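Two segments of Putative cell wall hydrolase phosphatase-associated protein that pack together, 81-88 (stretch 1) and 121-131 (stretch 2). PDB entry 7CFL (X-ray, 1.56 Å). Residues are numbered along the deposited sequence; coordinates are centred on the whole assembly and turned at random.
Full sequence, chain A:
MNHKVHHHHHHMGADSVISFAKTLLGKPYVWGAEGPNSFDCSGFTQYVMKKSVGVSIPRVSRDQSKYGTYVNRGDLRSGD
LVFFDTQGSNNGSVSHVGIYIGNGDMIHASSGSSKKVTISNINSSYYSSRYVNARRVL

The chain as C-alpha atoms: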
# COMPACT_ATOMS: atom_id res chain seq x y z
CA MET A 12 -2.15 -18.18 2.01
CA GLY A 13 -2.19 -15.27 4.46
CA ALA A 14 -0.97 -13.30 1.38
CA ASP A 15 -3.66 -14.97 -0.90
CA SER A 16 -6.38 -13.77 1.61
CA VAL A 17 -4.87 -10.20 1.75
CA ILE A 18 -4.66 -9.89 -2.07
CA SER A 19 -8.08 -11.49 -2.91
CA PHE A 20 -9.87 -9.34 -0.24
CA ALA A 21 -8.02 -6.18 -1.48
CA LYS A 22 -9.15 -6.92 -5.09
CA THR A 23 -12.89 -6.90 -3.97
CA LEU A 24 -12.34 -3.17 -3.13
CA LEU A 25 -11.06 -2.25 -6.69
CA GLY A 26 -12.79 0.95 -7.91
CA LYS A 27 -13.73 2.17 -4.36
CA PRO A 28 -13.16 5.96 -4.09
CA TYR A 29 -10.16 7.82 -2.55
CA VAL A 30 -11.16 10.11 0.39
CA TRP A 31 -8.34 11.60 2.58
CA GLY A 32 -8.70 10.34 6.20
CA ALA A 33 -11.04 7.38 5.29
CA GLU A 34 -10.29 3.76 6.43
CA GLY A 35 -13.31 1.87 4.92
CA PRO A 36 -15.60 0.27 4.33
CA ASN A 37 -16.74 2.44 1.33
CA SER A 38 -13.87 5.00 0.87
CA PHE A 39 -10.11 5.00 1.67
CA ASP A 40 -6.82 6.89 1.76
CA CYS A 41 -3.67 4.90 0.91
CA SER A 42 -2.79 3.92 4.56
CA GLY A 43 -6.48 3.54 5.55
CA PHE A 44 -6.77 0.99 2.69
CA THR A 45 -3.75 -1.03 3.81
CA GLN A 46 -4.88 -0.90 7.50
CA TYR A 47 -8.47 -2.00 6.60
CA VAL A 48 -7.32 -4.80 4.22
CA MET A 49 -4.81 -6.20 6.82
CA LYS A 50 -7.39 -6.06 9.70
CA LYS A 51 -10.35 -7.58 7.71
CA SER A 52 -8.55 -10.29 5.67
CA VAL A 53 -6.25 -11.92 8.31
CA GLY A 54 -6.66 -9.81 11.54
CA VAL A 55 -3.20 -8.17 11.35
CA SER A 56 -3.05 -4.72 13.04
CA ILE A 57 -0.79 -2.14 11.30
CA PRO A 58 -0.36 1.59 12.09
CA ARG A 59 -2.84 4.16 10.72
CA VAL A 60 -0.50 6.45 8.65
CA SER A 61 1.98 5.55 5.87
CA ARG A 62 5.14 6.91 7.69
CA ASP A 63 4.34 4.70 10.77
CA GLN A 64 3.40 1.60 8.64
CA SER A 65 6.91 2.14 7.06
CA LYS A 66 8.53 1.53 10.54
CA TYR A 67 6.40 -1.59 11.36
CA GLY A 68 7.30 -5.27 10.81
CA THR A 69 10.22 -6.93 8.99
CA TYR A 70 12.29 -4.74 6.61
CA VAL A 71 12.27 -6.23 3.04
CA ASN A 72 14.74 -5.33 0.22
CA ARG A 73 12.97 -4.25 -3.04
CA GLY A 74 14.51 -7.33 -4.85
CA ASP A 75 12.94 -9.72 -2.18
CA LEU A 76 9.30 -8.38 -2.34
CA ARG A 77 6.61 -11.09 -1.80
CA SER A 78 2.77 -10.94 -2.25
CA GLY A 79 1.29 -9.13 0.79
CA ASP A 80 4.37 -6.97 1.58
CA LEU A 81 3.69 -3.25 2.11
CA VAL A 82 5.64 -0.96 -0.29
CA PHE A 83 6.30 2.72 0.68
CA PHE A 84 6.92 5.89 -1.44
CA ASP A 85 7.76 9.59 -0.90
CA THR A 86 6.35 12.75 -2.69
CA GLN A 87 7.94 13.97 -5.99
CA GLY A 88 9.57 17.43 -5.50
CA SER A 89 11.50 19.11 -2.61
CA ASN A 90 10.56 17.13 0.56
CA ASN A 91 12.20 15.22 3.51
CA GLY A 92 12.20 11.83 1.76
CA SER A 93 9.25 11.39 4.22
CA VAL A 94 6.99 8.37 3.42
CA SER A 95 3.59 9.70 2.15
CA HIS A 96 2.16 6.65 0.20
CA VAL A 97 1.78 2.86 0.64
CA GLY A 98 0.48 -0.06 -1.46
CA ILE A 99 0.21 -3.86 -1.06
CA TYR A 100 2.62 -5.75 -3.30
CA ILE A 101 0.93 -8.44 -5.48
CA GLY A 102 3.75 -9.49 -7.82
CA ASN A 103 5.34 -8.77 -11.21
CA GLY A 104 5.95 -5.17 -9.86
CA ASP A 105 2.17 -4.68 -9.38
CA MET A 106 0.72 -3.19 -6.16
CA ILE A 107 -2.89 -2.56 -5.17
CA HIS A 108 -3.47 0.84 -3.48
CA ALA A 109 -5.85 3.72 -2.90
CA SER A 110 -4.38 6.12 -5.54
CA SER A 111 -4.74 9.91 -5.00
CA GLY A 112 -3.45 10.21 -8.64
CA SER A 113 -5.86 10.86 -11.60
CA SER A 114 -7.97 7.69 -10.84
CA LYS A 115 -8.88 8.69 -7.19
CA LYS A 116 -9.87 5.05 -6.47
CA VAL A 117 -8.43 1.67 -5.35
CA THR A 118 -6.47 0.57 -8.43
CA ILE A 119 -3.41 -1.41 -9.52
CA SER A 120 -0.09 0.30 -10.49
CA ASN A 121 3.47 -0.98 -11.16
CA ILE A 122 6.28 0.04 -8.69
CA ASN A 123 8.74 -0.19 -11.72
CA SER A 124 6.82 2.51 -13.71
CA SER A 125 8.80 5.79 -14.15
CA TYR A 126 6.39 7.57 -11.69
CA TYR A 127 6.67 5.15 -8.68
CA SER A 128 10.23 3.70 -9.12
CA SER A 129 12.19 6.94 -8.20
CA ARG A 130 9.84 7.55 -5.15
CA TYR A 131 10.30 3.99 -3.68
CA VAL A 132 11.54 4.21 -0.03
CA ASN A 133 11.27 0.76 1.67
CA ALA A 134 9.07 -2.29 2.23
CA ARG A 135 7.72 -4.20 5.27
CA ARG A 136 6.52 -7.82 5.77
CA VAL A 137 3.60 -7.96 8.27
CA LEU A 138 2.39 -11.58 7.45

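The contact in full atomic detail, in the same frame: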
# COMPACT_ATOMS: atom_id res chain seq x y z
N LEU A 81 4.02 -4.67 2.27
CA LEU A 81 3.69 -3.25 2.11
C LEU A 81 4.87 -2.56 1.43
O LEU A 81 6.02 -2.81 1.85
CB LEU A 81 3.38 -2.63 3.48
CG LEU A 81 2.19 -3.26 4.20
CD1 LEU A 81 1.95 -2.60 5.54
CD2 LEU A 81 0.94 -3.20 3.36
N VAL A 82 4.59 -1.71 0.44
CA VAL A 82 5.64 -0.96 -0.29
C VAL A 82 5.38 0.53 -0.06
O VAL A 82 4.19 0.92 -0.08
CB VAL A 82 5.69 -1.33 -1.78
CG1 VAL A 82 6.36 -2.68 -1.98
CG2 VAL A 82 4.31 -1.24 -2.44
N PHE A 83 6.41 1.31 0.23
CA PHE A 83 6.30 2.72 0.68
C PHE A 83 7.00 3.67 -0.31
O PHE A 83 8.07 3.40 -0.90
CB PHE A 83 6.87 2.87 2.09
CG PHE A 83 6.17 2.00 3.09
CD1 PHE A 83 4.93 2.42 3.59
CD2 PHE A 83 6.60 0.72 3.42
CE1 PHE A 83 4.21 1.62 4.45
CE2 PHE A 83 5.88 -0.08 4.30
CZ PHE A 83 4.66 0.36 4.79
N PHE A 84 6.45 4.85 -0.49
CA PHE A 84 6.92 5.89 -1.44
C PHE A 84 6.91 7.26 -0.79
O PHE A 84 6.13 7.50 0.15
CB PHE A 84 6.09 5.89 -2.71
CG PHE A 84 5.92 4.53 -3.33
CD1 PHE A 84 6.77 4.10 -4.34
CD2 PHE A 84 4.99 3.65 -2.81
CE1 PHE A 84 6.61 2.83 -4.87
CE2 PHE A 84 4.83 2.39 -3.34
CZ PHE A 84 5.66 1.97 -4.36
N ASP A 85 7.75 8.16 -1.30
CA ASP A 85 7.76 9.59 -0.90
C ASP A 85 7.01 10.42 -1.96
O ASP A 85 6.45 9.84 -2.90
CB ASP A 85 9.20 10.05 -0.61
CG ASP A 85 10.17 9.97 -1.78
OD1 ASP A 85 11.38 9.86 -1.52
OD2 ASP A 85 9.70 10.01 -2.93
N THR A 86 7.00 11.75 -1.78
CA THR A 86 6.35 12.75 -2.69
C THR A 86 7.44 13.33 -3.61
O THR A 86 8.62 13.35 -3.19
CB THR A 86 5.53 13.74 -1.85
OG1 THR A 86 4.36 13.03 -1.46
CG2 THR A 86 5.13 15.02 -2.56
N GLN A 87 7.05 13.76 -4.81
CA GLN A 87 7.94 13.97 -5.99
C GLN A 87 9.04 15.00 -5.69
O GLN A 87 10.23 14.61 -5.75
CB GLN A 87 7.17 14.38 -7.26
CG GLN A 87 6.02 15.36 -7.06
CD GLN A 87 4.65 14.72 -7.11
OE1 GLN A 87 3.70 15.29 -7.64
NE2 GLN A 87 4.54 13.52 -6.56
N GLY A 88 8.68 16.25 -5.39
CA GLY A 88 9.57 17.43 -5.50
C GLY A 88 10.53 17.56 -4.32
O GLY A 88 11.05 16.52 -3.86
N ASN A 121 2.19 -0.24 -11.12
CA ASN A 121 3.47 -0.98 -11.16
C ASN A 121 4.56 -0.13 -10.47
O ASN A 121 4.85 0.99 -10.89
CB ASN A 121 3.81 -1.39 -12.59
CG ASN A 121 4.80 -2.53 -12.58
OD1 ASN A 121 5.97 -2.29 -12.32
ND2 ASN A 121 4.32 -3.75 -12.77
N ILE A 122 5.21 -0.68 -9.45
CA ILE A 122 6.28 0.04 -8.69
C ILE A 122 7.49 0.31 -9.61
O ILE A 122 8.32 1.15 -9.22
CB ILE A 122 6.63 -0.72 -7.40
CG1 ILE A 122 7.51 -1.95 -7.66
CG2 ILE A 122 5.35 -1.08 -6.62
CD1 ILE A 122 7.88 -2.70 -6.42
N ASN A 123 7.60 -0.34 -10.79
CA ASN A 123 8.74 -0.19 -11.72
C ASN A 123 8.44 0.89 -12.77
O ASN A 123 9.38 1.25 -13.52
CB ASN A 123 9.12 -1.51 -12.40
CG ASN A 123 9.50 -2.58 -11.41
OD1 ASN A 123 10.35 -2.35 -10.54
ND2 ASN A 123 8.90 -3.76 -11.54
N SER A 124 7.21 1.39 -12.81
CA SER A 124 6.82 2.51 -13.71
C SER A 124 7.68 3.72 -13.36
O SER A 124 8.10 3.83 -12.18
CB SER A 124 5.36 2.82 -13.59
OG SER A 124 5.13 3.52 -12.39
N SER A 125 7.94 4.59 -14.33
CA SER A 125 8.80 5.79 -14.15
C SER A 125 8.31 6.59 -12.94
O SER A 125 9.17 7.01 -12.14
CB SER A 125 8.85 6.64 -15.41
OG SER A 125 7.57 7.15 -15.75
N TYR A 126 6.99 6.74 -12.77
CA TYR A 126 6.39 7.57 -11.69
C TYR A 126 6.77 7.00 -10.32
O TYR A 126 7.36 7.77 -9.51
CB TYR A 126 4.88 7.71 -11.85
CG TYR A 126 4.24 8.65 -10.85
CD1 TYR A 126 4.86 9.84 -10.49
CD2 TYR A 126 3.01 8.35 -10.27
CE1 TYR A 126 4.28 10.71 -9.58
CE2 TYR A 126 2.42 9.21 -9.35
CZ TYR A 126 3.06 10.39 -9.00
OH TYR A 126 2.50 11.25 -8.10
N TYR A 127 6.48 5.73 -10.04
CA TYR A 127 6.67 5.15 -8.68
C TYR A 127 8.15 4.82 -8.40
O TYR A 127 8.59 5.05 -7.26
CB TYR A 127 5.74 3.97 -8.43
CG TYR A 127 4.28 4.38 -8.41
CD1 TYR A 127 3.69 4.97 -7.31
CD2 TYR A 127 3.50 4.19 -9.53
CE1 TYR A 127 2.36 5.35 -7.31
CE2 TYR A 127 2.16 4.56 -9.55
CZ TYR A 127 1.59 5.15 -8.44
OH TYR A 127 0.28 5.53 -8.47
N SER A 128 8.90 4.32 -9.38
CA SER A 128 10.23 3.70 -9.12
C SER A 128 11.17 4.67 -8.37
O SER A 128 11.78 4.26 -7.36
CB SER A 128 10.86 3.19 -10.39
OG SER A 128 11.97 2.37 -10.08
N SER A 129 11.28 5.92 -8.81
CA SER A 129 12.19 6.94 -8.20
C SER A 129 11.72 7.35 -6.79
O SER A 129 12.56 7.83 -6.01
CB SER A 129 12.36 8.13 -9.12
OG SER A 129 11.17 8.90 -9.21
N ARG A 130 10.44 7.15 -6.45
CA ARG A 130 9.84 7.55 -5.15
C ARG A 130 9.87 6.40 -4.13
O ARG A 130 9.60 6.66 -2.93
CB ARG A 130 8.41 8.04 -5.38
CG ARG A 130 8.31 9.27 -6.26
CD ARG A 130 6.90 9.47 -6.80
NE ARG A 130 5.97 9.68 -5.71
CZ ARG A 130 4.74 9.18 -5.62
NH1 ARG A 130 4.25 8.38 -6.57
NH2 ARG A 130 3.99 9.46 -4.57
N TYR A 131 10.22 5.19 -4.56
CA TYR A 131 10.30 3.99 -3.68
C TYR A 131 11.23 4.28 -2.50
O TYR A 131 12.40 4.72 -2.73
CB TYR A 131 10.77 2.76 -4.46
CG TYR A 131 10.86 1.51 -3.64
CD1 TYR A 131 9.86 0.55 -3.69
CD2 TYR A 131 11.96 1.25 -2.83
CE1 TYR A 131 9.91 -0.59 -2.91
CE2 TYR A 131 12.01 0.12 -2.03
CZ TYR A 131 11.00 -0.82 -2.09
OH TYR A 131 11.05 -1.96 -1.35

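R130 and D85 clamp the two stretches together. The backbone of D85 bonds in both directions: its N donates to R130 O (2.9 Å, nearly straight at 159°), and its O accepts from R130 NE (2.9 Å) and, weakly, from R130 NH2 (3.0 Å). One carbonyl thus lies at the edge of the guanidinium, near its plane, and the buried arginine takes a main-chain oxygen, not the D85 carboxylate, as its partner. R130 O also receives a CA-H...O contact from F84 CA at 3.2 Å. Next to this clamp, F84 and Y131 form an antiparallel, non-hydrogen-bonded bridge, their CA atoms 4.5 Å apart and both side chains on the same face of the sheet. Farther out, the poorly ordered Q87 makes a weak hydrogen bond from NE2 to Y126 OH (3.4 Å) and lays NE2 over one face of the guanidinium.

The packing centres on the buried F84 ring. Y127 and Y131 turn ring edges toward opposite faces of the F84 ring, Y131 offset, with planes at 68° and 89°; F84 CE1 lies 3.8 Å from Y127 CB and 4.1 Å from Y131 CD1. At the ring's edge, F84 CZ meets I122 CG2 at 3.8 Å. V82, compact and apolar, completes the layer, its CG2 4.3 Å from I122 CG2 and its CG1 4.2 Å from Y131 CE1. In all, 531 Å² is buried.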